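Local coordinates for protein glyoxalase 3 (Candida albicans, PDB 4LRU) that converts methylglyoxal and water to D-lactate in a single step without glutathione, clearing the methylglyoxal that the cell itself produces, at residues Lys6-Leu11 / Asn98-Phe103; Glu45-Ser50 / Leu86-Lys91; Pro156-Lys161 / Glu193-Thr198; Gly160-Gly165 / Val211-Ile216. One frame throughout, in Å; residues are numbered along the deposited sequence.

Contact 1: Lys6-Leu11 / Asn98-Phe103; sequences KVLLAL and NDYDIF
Leu8 lies between the two aromatic rings of segment 98-103 and touches both with separate methyls. Its CG stands anti to the backbone N (chi1 -167°), and the two branches diverge from there: CD2 sits over the centre of the Tyr100 ring, 4.1 Å from the centroid and almost on the ring normal, a CH-pi contact, while CD1 packs against Phe103 CE2 at 3.8 Å. The opposite face of the Tyr100 ring carries Asp99 CB, offset toward the rim, so this ring is sandwiched between two aliphatic groups. Phe103 CG is likewise anti to its backbone N, and the side chain runs beside Leu8, pointing the same way; its tip, CZ, reaches Ala10 CB at 3.6 Å. On the other face of the sheet Val7 CG2 meets Ile102 CB at 4.0 Å, and Val232 and Phe236 of the C-terminal helix cover Ile102. Val7 pairs with Ile102 and Leu8 with Phe103 on neighbouring parallel strands, 6-10 and 102-105, in the middle of the DJ-1-type alpha/beta sheet; Tyr100 lies in the lead-in to the second strand, and helix 119-130 covers Leu8 and Tyr100. Two backbone bonds join the segments, Asp101 N to Lys6 O at 2.9 Å and Leu8 N to Ile102 O at 2.9 Å. Lys6 runs extended as far as CE past Asp99 O, then bends at chi4; NZ bonds to His3 O and to a water that also donates to Asp99 O. Asp101 instead pairs with Lys131. Charged groups gather where the strands begin; further along, apolar packing and main-chain bonds hold the contact.

Contact 2: Glu45-Ser50 / Leu86-Lys91; sequences EIQLAS and LKNLKK
Gln47 reaches across to the loop at Asn88-Leu89 and ends on two backbone carbonyls at once. From CB, the chain leaves with CG anti to the backbone N (chi1 176°) and then bends at chi2 (68°), which brings CD to 4.1 Å from Asn88 O. At the tip OE1 takes a hydrogen bond from a water that in turn accepts from Lys90 NZ. NE2 does the bridging: it donates to Asn88 O at 3.0 Å and to Leu48 O of its own strand, both acceptors lying in the amide plane, which fixes the rotation of the group. Lys90 CG packs against the same nitrogen at 3.6 Å. Asn88 O is gripped from opposite faces of its plane by Gln47 NE2 and Lys90 NZ, and Leu48 O is shared in the same way by Gln47 NE2 and Lys90 N, the latter at 3.1 Å. Here the polypeptide leaves helix 81-87 and enters strand 90-91, the outermost strand at this end of the mixed main sheet, whose strands here run parallel, pairing Ala49 with Lys90 and Ser50 with Lys91. Ser50 N closes the pairing on Lys90 O at 3.2 Å. Away from these polar groups the leucines pack: Leu48 CD2 meets Leu86 CD2 at 3.5 Å, and Leu48 CB meets Leu89 CD1 at 3.9 Å. Phe55 and Trp57 lie against Leu86, and Phe36 of helix 29-42 against Leu48. Leu89 CD2 turns to Ser50, whose OG is bonded to Thr54 O. A second water joins Ile46 O to Asn88 ND2.

Contact 3: Pro156-Lys161 / Glu193-Thr198; sequences PLIKGK and EKEGAT
Lys159 and Gly196 face each other where two consecutive turns, type I from Pro156 to Lys159 and type II from Ile158 to Lys161, pass the C-terminal end of helix 188-195, which Gly196 leaves with positive phi. The double turn leads out of the small hairpin 149-156 toward strand 162-163, and segment 193-198 runs into strand 198-199, its partner in a two-stranded parallel sheet beside the main sheet. Two backbone bonds align them: Gly160 N donates to Gly196 O at 2.9 Å from well above the carbonyl plane, and Thr198 N to Lys161 O at 2.8 Å, almost straight. Ile158 extends from the turns to the helix end. Its CG1 is held between the backbone N and the carbonyl carbon (chi1 64°), bringing CG1 to 3.7 Å from Glu195 CB, and beyond it CD1 lies 3.6 Å from Ala197 CB; Phe145 packs against the same isoleucine. The Ala197 methyl is wedged more tightly still, 3.2 Å from Ile158 O. Glu195 bends at chi2 (-52°), and its carboxylate lies by the proline ring, while OE2 accepts from Asn147 N in the loop ahead of the hairpin. The neighbouring Lys194 reaches that loop too, through a salt bridge to Glu146, so the helix end is tied to it by charge as well as packing. On the outer side Lys159 extends until chi4, and NZ gives a hydrogen bond to a water, which makes a weak one to Glu195 O. Against the other carboxylate oxygen, Glu195 OE1, lies Pro156 CB at 3.3 Å.

Contact 4: Gly160-Gly165 / Val211-Ile216; sequences GKKITG and VTDGRI
Asp213 OD2 accepts from Lys162 N at 2.9 Å, the one direct hydrogen bond between the segments, using its anti lone pair. The same oxygen lies 3.3 Å from Lys161 CA and takes a bond from a water that also donates to Gly160 O. Asp213 OD1 meets a second water, itself the acceptor for Lys161 NZ; the ammonium therefore faces the carboxylate through water, 4.8 Å from NZ to OD1. Lys161 crosses Ile216 at about a right angle, CG to CD1 3.7 Å, and Tyr129 of helix 119-130 touches both. Asp213 opens a type II' turn to Ile216 that links the antiparallel strands 210-213 and 216-219, a beta hairpin at the edge of the main sheet. Asp213 CG stands anti to the backbone N (chi1 -167°), which places CG 3.8 Å from Lys162 N. Two residues back, Val211 splits its methyls: CG1 touches Lys162 O at 3.6 Å, CG2 touches Thr164 CB at 3.8 Å. Farther out, Thr164 is positioned by OG1 on Ile200 O and by its N on Thr218 OG1, and Arg215, within the turn, bonds through NH1 to Tyr129 O and Gly133 O and makes a cation-pi contact with Tyr129.

Contacts 1 and 2 belong to one continuous sheet: strands 6-10 and 45-50 are neighbours, joined through Val7 O and Gln47 N, and contact 2 is nested in the chain loop that contact 1 closes. Contact 1 is the buried one, held by aliphatic-aromatic packing with a single water bridge at its margin; contact 2, at the sheet's outer strand, has direct amide and lysine bonds to carbonyls and two water bridges. Contacts 3 and 4 lie across the chain's centre from contact 2 and share Gly160 and Lys161, with Thr198 O and Ile163 N tying them together. Both are partly buried, yet contact 3 joins a double turn to a helix end by backbone bonds and small apolar contacts, whereas contact 4 meets the main sheet's opposite edge through a carboxylate and water.

Contact 1: Lys6-Leu11 / Asn98-Phe103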
loop_
_atom_site.group_PDB
_atom_site.type_symbol
_atom_site.label_atom_id
_atom_site.label_comp_id
_atom_site.label_asym_id
_atom_site.label_seq_id
_atom_site.Cartn_x
_atom_site.Cartn_y
_atom_site.Cartn_z
ATOM N N LYS A 6 10.456 9.570 8.683
ATOM C CA LYS A 6 9.947 8.263 9.031
ATOM C C LYS A 6 8.781 7.905 8.135
ATOM O O LYS A 6 7.827 8.673 7.992
ATOM C CB LYS A 6 9.525 8.238 10.502
ATOM C CG LYS A 6 10.648 8.565 11.450
ATOM C CD LYS A 6 10.169 8.493 12.894
ATOM C CE LYS A 6 11.298 8.736 13.880
ATOM N NZ LYS A 6 12.014 10.014 13.630
ATOM N N VAL A 7 8.924 6.762 7.471
ATOM C CA VAL A 7 7.910 6.226 6.605
ATOM C C VAL A 7 7.031 5.291 7.429
ATOM O O VAL A 7 7.543 4.387 8.097
ATOM C CB VAL A 7 8.542 5.433 5.436
ATOM C CG1 VAL A 7 7.467 4.813 4.576
ATOM C CG2 VAL A 7 9.450 6.335 4.592
ATOM N N LEU A 8 5.726 5.522 7.378
ATOM C CA LEU A 8 4.763 4.533 7.841
ATOM C C LEU A 8 4.454 3.621 6.675
ATOM O O LEU A 8 3.764 4.006 5.716
ATOM C CB LEU A 8 3.501 5.213 8.369
ATOM C CG LEU A 8 2.541 4.328 9.165
ATOM C CD1 LEU A 8 1.934 3.216 8.328
ATOM C CD2 LEU A 8 3.212 3.790 10.427
ATOM N N LEU A 9 5.010 2.420 6.736
ATOM C CA LEU A 9 4.742 1.403 5.737
ATOM C C LEU A 9 3.615 0.511 6.259
ATOM O O LEU A 9 3.828 -0.322 7.140
ATOM C CB LEU A 9 6.021 0.599 5.451
ATOM C CG LEU A 9 5.931 -0.508 4.399
ATOM C CD1 LEU A 9 5.309 -0.031 3.109
ATOM C CD2 LEU A 9 7.303 -1.122 4.116
ATOM N N ALA A 10 2.407 0.746 5.744
ATOM C CA ALA A 10 1.207 0.037 6.188
ATOM C C ALA A 10 1.119 -1.329 5.499
ATOM O O ALA A 10 1.404 -1.462 4.303
ATOM C CB ALA A 10 -0.035 0.864 5.870
ATOM N N LEU A 11 0.738 -2.335 6.282
ATOM C CA LEU A 11 0.419 -3.666 5.806
ATOM C C LEU A 11 -1.029 -3.974 6.142
ATOM O O LEU A 11 -1.511 -3.568 7.206
ATOM C CB LEU A 11 1.302 -4.697 6.510
ATOM C CG LEU A 11 2.709 -4.920 5.933
ATOM C CD1 LEU A 11 3.554 -3.663 5.983
ATOM C CD2 LEU A 11 3.409 -6.051 6.659
ATOM N N ASN A 98 1.819 11.894 14.359
ATOM C CA ASN A 98 2.638 13.071 14.015
ATOM C C ASN A 98 4.108 12.714 13.762
ATOM O O ASN A 98 4.894 13.562 13.339
ATOM C CB ASN A 98 2.597 14.124 15.133
ATOM C CG ASN A 98 1.196 14.608 15.453
ATOM O OD1 ASN A 98 0.742 14.516 16.602
ATOM N ND2 ASN A 98 0.516 15.155 14.457
ATOM N N ASP A 99 4.505 11.480 14.064
ATOM C CA ASP A 99 5.901 11.095 13.910
ATOM C C ASP A 99 6.288 10.889 12.432
ATOM O O ASP A 99 7.475 10.879 12.111
ATOM C CB ASP A 99 6.196 9.803 14.654
ATOM C CG ASP A 99 6.318 9.996 16.151
ATOM O OD1 ASP A 99 6.377 11.152 16.626
ATOM O OD2 ASP A 99 6.351 8.970 16.861
ATOM N N TYR A 100 5.301 10.677 11.566
ATOM C CA TYR A 100 5.552 10.175 10.206
ATOM C C TYR A 100 5.466 11.275 9.157
ATOM O O TYR A 100 4.682 12.211 9.292
ATOM C CB TYR A 100 4.621 8.994 9.859
ATOM C CG TYR A 100 4.804 7.948 10.908
ATOM C CD1 TYR A 100 5.954 7.165 10.928
ATOM C CD2 TYR A 100 3.963 7.904 12.007
ATOM C CE1 TYR A 100 6.233 6.320 11.980
ATOM C CE2 TYR A 100 4.228 7.057 13.062
ATOM C CZ TYR A 100 5.358 6.267 13.040
ATOM O OH TYR A 100 5.628 5.441 14.104
ATOM N N ASP A 101 6.301 11.150 8.123
ATOM C CA ASP A 101 6.353 12.128 7.040
ATOM C C ASP A 101 5.909 11.584 5.684
ATOM O O ASP A 101 5.639 12.359 4.772
ATOM C CB ASP A 101 7.773 12.674 6.909
ATOM C CG ASP A 101 8.130 13.647 8.004
ATOM O OD1 ASP A 101 7.239 14.054 8.786
ATOM O OD2 ASP A 101 9.319 14.038 8.083
ATOM N N ILE A 102 5.903 10.266 5.539
ATOM C CA ILE A 102 5.401 9.573 4.354
ATOM C C ILE A 102 4.506 8.433 4.843
ATOM O O ILE A 102 4.818 7.778 5.856
ATOM C CB ILE A 102 6.585 8.980 3.550
ATOM C CG1 ILE A 102 7.418 10.114 2.955
ATOM C CG2 ILE A 102 6.114 8.013 2.474
ATOM C CD1 ILE A 102 8.754 9.687 2.402
ATOM N N PHE A 103 3.393 8.219 4.145
ATOM C CA PHE A 103 2.564 7.053 4.353
ATOM C C PHE A 103 2.613 6.250 3.070
ATOM O O PHE A 103 2.358 6.783 1.994
ATOM C CB PHE A 103 1.122 7.459 4.661
ATOM C CG PHE A 103 0.201 6.291 4.915
ATOM C CD1 PHE A 103 -0.355 5.586 3.864
ATOM C CD2 PHE A 103 -0.106 5.903 6.220
ATOM C CE1 PHE A 103 -1.224 4.540 4.098
ATOM C CE2 PHE A 103 -0.960 4.840 6.460
ATOM C CZ PHE A 103 -1.516 4.156 5.405
HETATM O O HOH W 1 9.390 11.875 13.708
#

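Contact 2: Glu45-Ser50 / Leu86-Lys91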
loop_
_atom_site.group_PDB
_atom_site.type_symbol
_atom_site.label_atom_id
_atom_site.label_comp_id
_atom_site.label_asym_id
_atom_site.label_seq_id
_atom_site.Cartn_x
_atom_site.Cartn_y
_atom_site.Cartn_z
ATOM N N GLU A 45 13.992 6.264 7.891
ATOM C CA GLU A 45 13.542 5.252 8.828
ATOM C C GLU A 45 12.203 4.719 8.366
ATOM O O GLU A 45 11.388 5.465 7.841
ATOM C CB GLU A 45 13.394 5.852 10.218
ATOM C CG GLU A 45 13.174 4.834 11.322
ATOM C CD GLU A 45 13.361 5.453 12.693
ATOM O OE1 GLU A 45 14.520 5.637 13.111
ATOM O OE2 GLU A 45 12.345 5.780 13.332
ATOM N N ILE A 46 11.984 3.420 8.518
ATOM C CA ILE A 46 10.726 2.831 8.116
ATOM C C ILE A 46 10.093 2.071 9.282
ATOM O O ILE A 46 10.712 1.179 9.867
ATOM C CB ILE A 46 10.872 1.857 6.925
ATOM C CG1 ILE A 46 11.546 2.532 5.723
ATOM C CG2 ILE A 46 9.509 1.363 6.495
ATOM C CD1 ILE A 46 13.015 2.213 5.585
ATOM N N GLN A 47 8.859 2.454 9.604
ATOM C CA GLN A 47 8.045 1.761 10.602
ATOM C C GLN A 47 6.932 0.987 9.898
ATOM O O GLN A 47 6.051 1.573 9.252
ATOM C CB GLN A 47 7.415 2.765 11.576
ATOM C CG GLN A 47 6.462 2.133 12.587
ATOM C CD GLN A 47 7.186 1.247 13.591
ATOM O OE1 GLN A 47 7.965 1.722 14.421
ATOM N NE2 GLN A 47 6.936 -0.055 13.515
ATOM N N LEU A 48 6.959 -0.333 10.018
ATOM C CA LEU A 48 5.864 -1.143 9.522
ATOM C C LEU A 48 4.715 -1.106 10.541
ATOM O O LEU A 48 4.946 -1.134 11.762
ATOM C CB LEU A 48 6.314 -2.586 9.291
ATOM C CG LEU A 48 7.090 -2.851 7.995
ATOM C CD1 LEU A 48 8.347 -2.009 7.958
ATOM C CD2 LEU A 48 7.426 -4.333 7.840
ATOM N N ALA A 49 3.485 -1.076 10.045
ATOM C CA ALA A 49 2.303 -1.102 10.913
ATOM C C ALA A 49 1.154 -1.785 10.199
ATOM O O ALA A 49 1.012 -1.673 8.973
ATOM C CB ALA A 49 1.891 0.304 11.303
ATOM N N SER A 50 0.306 -2.457 10.973
ATOM C CA SER A 50 -1.023 -2.816 10.500
ATOM C C SER A 50 -2.058 -2.353 11.518
ATOM O O SER A 50 -1.723 -1.923 12.625
ATOM C CB SER A 50 -1.143 -4.325 10.285
ATOM O OG SER A 50 -1.211 -5.014 11.520
ATOM N N LEU A 86 10.019 -6.301 10.325
ATOM C CA LEU A 86 8.822 -7.108 10.557
ATOM C C LEU A 86 8.657 -7.437 12.031
ATOM O O LEU A 86 7.555 -7.343 12.566
ATOM C CB LEU A 86 8.845 -8.406 9.743
ATOM C CG LEU A 86 8.572 -8.273 8.253
ATOM C CD1 LEU A 86 8.882 -9.600 7.585
ATOM C CD2 LEU A 86 7.139 -7.834 7.984
ATOM N N LYS A 87 9.749 -7.813 12.696
ATOM C CA LYS A 87 9.715 -8.035 14.135
ATOM C C LYS A 87 9.281 -6.784 14.905
ATOM O O LYS A 87 8.670 -6.885 15.967
ATOM C CB LYS A 87 11.080 -8.509 14.627
ATOM C CG LYS A 87 11.108 -8.920 16.089
ATOM C CD LYS A 87 12.476 -9.448 16.490
ATOM C CE LYS A 87 12.615 -9.552 18.002
ATOM N NZ LYS A 87 11.384 -10.081 18.657
ATOM N N ASN A 88 9.595 -5.613 14.361
ATOM C CA ASN A 88 9.291 -4.337 15.005
ATOM C C ASN A 88 7.946 -3.760 14.557
ATOM O O ASN A 88 7.610 -2.632 14.915
ATOM C CB ASN A 88 10.400 -3.334 14.671
ATOM C CG ASN A 88 10.429 -2.140 15.610
ATOM O OD1 ASN A 88 10.330 -2.283 16.834
ATOM N ND2 ASN A 88 10.583 -0.946 15.037
ATOM N N LEU A 89 7.198 -4.509 13.750
ATOM C CA LEU A 89 5.889 -4.068 13.281
ATOM C C LEU A 89 4.959 -3.742 14.451
ATOM O O LEU A 89 4.884 -4.484 15.420
ATOM C CB LEU A 89 5.252 -5.149 12.406
ATOM C CG LEU A 89 3.933 -4.756 11.730
ATOM C CD1 LEU A 89 3.795 -5.393 10.361
ATOM C CD2 LEU A 89 2.750 -5.124 12.614
ATOM N N LYS A 90 4.246 -2.629 14.348
ATOM C CA LYS A 90 3.386 -2.189 15.445
ATOM C C LYS A 90 1.922 -2.110 15.051
ATOM O O LYS A 90 1.576 -1.999 13.872
ATOM C CB LYS A 90 3.844 -0.839 15.998
ATOM C CG LYS A 90 5.228 -0.851 16.637
ATOM C CD LYS A 90 5.285 -1.666 17.913
ATOM C CE LYS A 90 6.556 -1.389 18.714
ATOM N NZ LYS A 90 7.790 -1.820 17.992
ATOM N N LYS A 91 1.056 -2.160 16.054
ATOM C CA LYS A 91 -0.345 -1.817 15.863
ATOM C C LYS A 91 -0.459 -0.301 15.688
ATOM O O LYS A 91 0.135 0.454 16.457
ATOM C CB LYS A 91 -1.152 -2.285 17.084
ATOM C CG LYS A 91 -2.654 -2.167 16.920
ATOM C CD LYS A 91 -3.388 -2.958 17.991
ATOM C CE LYS A 91 -3.170 -2.370 19.377
ATOM N NZ LYS A 91 -4.013 -3.065 20.394
HETATM O O HOH W 2 11.224 -0.556 12.061
HETATM O O HOH W 3 8.344 0.821 16.880
#

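Contact 3: Pro156-Lys161 / Glu193-Thr198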
loop_
_atom_site.group_PDB
_atom_site.type_symbol
_atom_site.label_atom_id
_atom_site.label_comp_id
_atom_site.label_asym_id
_atom_site.label_seq_id
_atom_site.Cartn_x
_atom_site.Cartn_y
_atom_site.Cartn_z
ATOM N N PRO A 156 -13.487 14.128 0.626
ATOM C CA PRO A 156 -12.578 13.004 0.482
ATOM C C PRO A 156 -11.181 13.461 0.088
ATOM O O PRO A 156 -11.022 14.346 -0.767
ATOM C CB PRO A 156 -13.227 12.177 -0.625
ATOM C CG PRO A 156 -14.688 12.438 -0.438
ATOM C CD PRO A 156 -14.789 13.880 -0.021
ATOM N N LEU A 157 -10.181 12.896 0.742
ATOM C CA LEU A 157 -8.802 13.276 0.492
ATOM C C LEU A 157 -8.417 13.214 -0.997
ATOM O O LEU A 157 -7.659 14.052 -1.482
ATOM C CB LEU A 157 -7.878 12.399 1.324
ATOM C CG LEU A 157 -6.424 12.887 1.356
ATOM C CD1 LEU A 157 -5.805 12.576 2.711
ATOM C CD2 LEU A 157 -5.616 12.245 0.254
ATOM N N ILE A 158 -8.946 12.230 -1.722
ATOM C CA ILE A 158 -8.660 12.116 -3.148
ATOM C C ILE A 158 -9.722 12.694 -4.062
ATOM O O ILE A 158 -9.649 12.508 -5.271
ATOM C CB ILE A 158 -8.328 10.676 -3.577
ATOM C CG1 ILE A 158 -9.525 9.735 -3.379
ATOM C CG2 ILE A 158 -7.097 10.201 -2.838
ATOM C CD1 ILE A 158 -9.352 8.367 -4.024
ATOM N N LYS A 159 -10.672 13.441 -3.522
ATOM C CA LYS A 159 -11.647 14.117 -4.384
ATOM C C LYS A 159 -10.904 15.008 -5.369
ATOM O O LYS A 159 -10.081 15.815 -4.969
ATOM C CB LYS A 159 -12.640 14.970 -3.584
ATOM C CG LYS A 159 -13.694 15.635 -4.457
ATOM C CD LYS A 159 -14.828 16.243 -3.650
ATOM C CE LYS A 159 -15.921 16.870 -4.509
ATOM N NZ LYS A 159 -16.616 15.880 -5.381
ATOM N N GLY A 160 -11.200 14.865 -6.653
ATOM C CA GLY A 160 -10.613 15.739 -7.669
ATOM C C GLY A 160 -9.157 15.422 -8.000
ATOM O O GLY A 160 -8.523 16.176 -8.757
ATOM N N LYS A 161 -8.650 14.313 -7.461
ATOM C CA LYS A 161 -7.271 13.866 -7.670
ATOM C C LYS A 161 -7.253 12.682 -8.627
ATOM O O LYS A 161 -8.254 11.975 -8.792
ATOM C CB LYS A 161 -6.624 13.434 -6.351
ATOM C CG LYS A 161 -6.616 14.507 -5.275
ATOM C CD LYS A 161 -5.767 15.708 -5.644
ATOM C CE LYS A 161 -5.443 16.516 -4.387
ATOM N NZ LYS A 161 -5.246 17.960 -4.670
ATOM N N GLU A 193 -14.361 6.235 -8.046
ATOM C CA GLU A 193 -15.707 6.702 -8.351
ATOM C C GLU A 193 -16.422 7.136 -7.074
ATOM O O GLU A 193 -17.117 8.157 -7.054
ATOM C CB GLU A 193 -16.518 5.609 -9.054
ATOM C CG GLU A 193 -17.896 6.064 -9.511
ATOM C CD GLU A 193 -18.845 4.913 -9.815
ATOM O OE1 GLU A 193 -18.470 3.733 -9.593
ATOM O OE2 GLU A 193 -19.978 5.194 -10.266
ATOM N N LYS A 194 -16.272 6.343 -6.020
ATOM C CA LYS A 194 -16.953 6.612 -4.755
ATOM C C LYS A 194 -16.504 7.948 -4.163
ATOM O O LYS A 194 -17.308 8.695 -3.572
ATOM C CB LYS A 194 -16.645 5.483 -3.768
ATOM C CG LYS A 194 -17.275 5.664 -2.392
ATOM C CD LYS A 194 -16.954 4.501 -1.474
ATOM C CE LYS A 194 -17.496 4.725 -0.072
ATOM N NZ LYS A 194 -17.550 3.442 0.688
ATOM N N GLU A 195 -15.208 8.210 -4.270
ATOM C CA GLU A 195 -14.580 9.352 -3.612
ATOM C C GLU A 195 -14.531 10.608 -4.490
ATOM O O GLU A 195 -14.140 11.672 -4.020
ATOM C CB GLU A 195 -13.164 8.993 -3.174
ATOM C CG GLU A 195 -13.037 7.795 -2.225
ATOM C CD GLU A 195 -13.925 7.891 -0.998
ATOM O OE1 GLU A 195 -14.121 9.026 -0.488
ATOM O OE2 GLU A 195 -14.417 6.824 -0.528
ATOM N N GLY A 196 -14.935 10.496 -5.749
ATOM C CA GLY A 196 -14.892 11.638 -6.670
ATOM C C GLY A 196 -13.504 11.883 -7.236
ATOM O O GLY A 196 -13.200 13.005 -7.668
ATOM N N ALA A 197 -12.693 10.826 -7.272
ATOM C CA ALA A 197 -11.364 10.877 -7.874
ATOM C C ALA A 197 -11.468 10.442 -9.329
ATOM O O ALA A 197 -12.506 9.942 -9.766
ATOM C CB ALA A 197 -10.400 9.966 -7.128
ATOM N N THR A 198 -10.360 10.584 -10.050
ATOM C CA THR A 198 -10.254 10.088 -11.416
ATOM C C THR A 198 -9.288 8.912 -11.401
ATOM O O THR A 198 -8.126 9.060 -11.017
ATOM C CB THR A 198 -9.750 11.194 -12.370
ATOM O OG1 THR A 198 -10.722 12.243 -12.441
ATOM C CG2 THR A 198 -9.525 10.636 -13.751
HETATM O O HOH W 4 -16.664 13.250 -3.798
#

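Contact 4: Gly160-Gly165 / Val211-Ile216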
loop_
_atom_site.group_PDB
_atom_site.type_symbol
_atom_site.label_atom_id
_atom_site.label_comp_id
_atom_site.label_asym_id
_atom_site.label_seq_id
_atom_site.Cartn_x
_atom_site.Cartn_y
_atom_site.Cartn_z
ATOM N N GLY A 160 -11.200 14.865 -6.653
ATOM C CA GLY A 160 -10.613 15.739 -7.669
ATOM C C GLY A 160 -9.157 15.422 -8.000
ATOM O O GLY A 160 -8.523 16.176 -8.757
ATOM N N LYS A 161 -8.650 14.313 -7.461
ATOM C CA LYS A 161 -7.271 13.866 -7.670
ATOM C C LYS A 161 -7.253 12.682 -8.627
ATOM O O LYS A 161 -8.254 11.975 -8.792
ATOM C CB LYS A 161 -6.624 13.434 -6.351
ATOM C CG LYS A 161 -6.616 14.507 -5.275
ATOM C CD LYS A 161 -5.767 15.708 -5.644
ATOM C CE LYS A 161 -5.443 16.516 -4.387
ATOM N NZ LYS A 161 -5.246 17.960 -4.670
ATOM N N LYS A 162 -6.105 12.467 -9.248
ATOM C CA LYS A 162 -5.882 11.314 -10.115
ATOM C C LYS A 162 -5.138 10.240 -9.345
ATOM O O LYS A 162 -4.140 10.522 -8.682
ATOM C CB LYS A 162 -5.066 11.731 -11.344
ATOM C CG LYS A 162 -5.798 12.693 -12.258
ATOM C CD LYS A 162 -4.952 13.037 -13.477
ATOM C CE LYS A 162 -5.312 14.388 -14.077
ATOM N NZ LYS A 162 -6.764 14.695 -13.995
ATOM N N ILE A 163 -5.643 9.013 -9.426
ATOM C CA ILE A 163 -4.981 7.862 -8.862
ATOM C C ILE A 163 -5.011 6.696 -9.833
ATOM O O ILE A 163 -5.783 6.680 -10.794
ATOM C CB ILE A 163 -5.623 7.399 -7.547
ATOM C CG1 ILE A 163 -7.040 6.877 -7.777
ATOM C CG2 ILE A 163 -5.555 8.494 -6.500
ATOM C CD1 ILE A 163 -7.541 6.032 -6.630
ATOM N N THR A 164 -4.129 5.743 -9.593
ATOM C CA THR A 164 -4.246 4.441 -10.219
ATOM C C THR A 164 -4.179 3.358 -9.150
ATOM O O THR A 164 -4.165 3.654 -7.950
ATOM C CB THR A 164 -3.168 4.241 -11.300
ATOM O OG1 THR A 164 -3.509 3.110 -12.113
ATOM C CG2 THR A 164 -1.802 4.045 -10.687
ATOM N N GLY A 165 -4.200 2.108 -9.589
ATOM C CA GLY A 165 -4.231 0.958 -8.686
ATOM C C GLY A 165 -4.629 -0.261 -9.493
ATOM O O GLY A 165 -4.804 -0.186 -10.714
ATOM N N VAL A 211 1.003 7.015 -10.903
ATOM C CA VAL A 211 0.396 8.325 -11.095
ATOM C C VAL A 211 0.769 9.196 -9.917
ATOM O O VAL A 211 0.636 8.770 -8.763
ATOM C CB VAL A 211 -1.130 8.217 -11.199
ATOM C CG1 VAL A 211 -1.770 9.597 -11.168
ATOM C CG2 VAL A 211 -1.524 7.462 -12.466
ATOM N N THR A 212 1.263 10.402 -10.205
ATOM C CA THR A 212 1.548 11.396 -9.175
ATOM C C THR A 212 0.584 12.549 -9.366
ATOM O O THR A 212 0.480 13.117 -10.482
ATOM C CB THR A 212 3.002 11.907 -9.289
ATOM O OG1 THR A 212 3.914 10.833 -9.016
ATOM C CG2 THR A 212 3.241 13.039 -8.312
ATOM N N ASP A 213 -0.135 12.886 -8.297
ATOM C CA ASP A 213 -0.947 14.085 -8.273
ATOM C C ASP A 213 -0.527 14.875 -7.049
ATOM O O ASP A 213 -0.995 14.621 -5.934
ATOM C CB ASP A 213 -2.446 13.750 -8.251
ATOM C CG ASP A 213 -3.305 14.957 -8.528
ATOM O OD1 ASP A 213 -2.802 16.085 -8.297
ATOM O OD2 ASP A 213 -4.441 14.789 -9.024
ATOM N N GLY A 214 0.400 15.805 -7.250
ATOM C CA GLY A 214 0.961 16.555 -6.143
ATOM C C GLY A 214 1.674 15.627 -5.184
ATOM O O GLY A 214 2.684 15.022 -5.537
ATOM N N ARG A 215 1.121 15.496 -3.981
ATOM C CA ARG A 215 1.716 14.666 -2.929
ATOM C C ARG A 215 0.935 13.365 -2.713
ATOM O O ARG A 215 1.025 12.717 -1.666
ATOM C CB ARG A 215 1.841 15.487 -1.633
ATOM C CG ARG A 215 2.917 16.574 -1.723
ATOM C CD ARG A 215 2.872 17.556 -0.567
ATOM N NE ARG A 215 1.617 18.296 -0.539
ATOM C CZ ARG A 215 0.642 18.089 0.337
ATOM N NH1 ARG A 215 0.790 17.188 1.303
ATOM N NH2 ARG A 215 -0.484 18.781 0.250
ATOM N N ILE A 216 0.189 12.967 -3.735
ATOM C CA ILE A 216 -0.441 11.648 -3.760
ATOM C C ILE A 216 0.195 10.840 -4.880
ATOM O O ILE A 216 0.210 11.270 -6.031
ATOM C CB ILE A 216 -1.941 11.763 -4.024
ATOM C CG1 ILE A 216 -2.577 12.649 -2.952
ATOM C CG2 ILE A 216 -2.577 10.383 -4.051
ATOM C CD1 ILE A 216 -4.025 12.979 -3.203
HETATM O O HOH W 5 -5.822 16.425 -10.368
HETATM O O HOH W 6 -2.784 17.153 -5.704
HETATM O O HOH W 7 -2.028 9.110 -7.449
#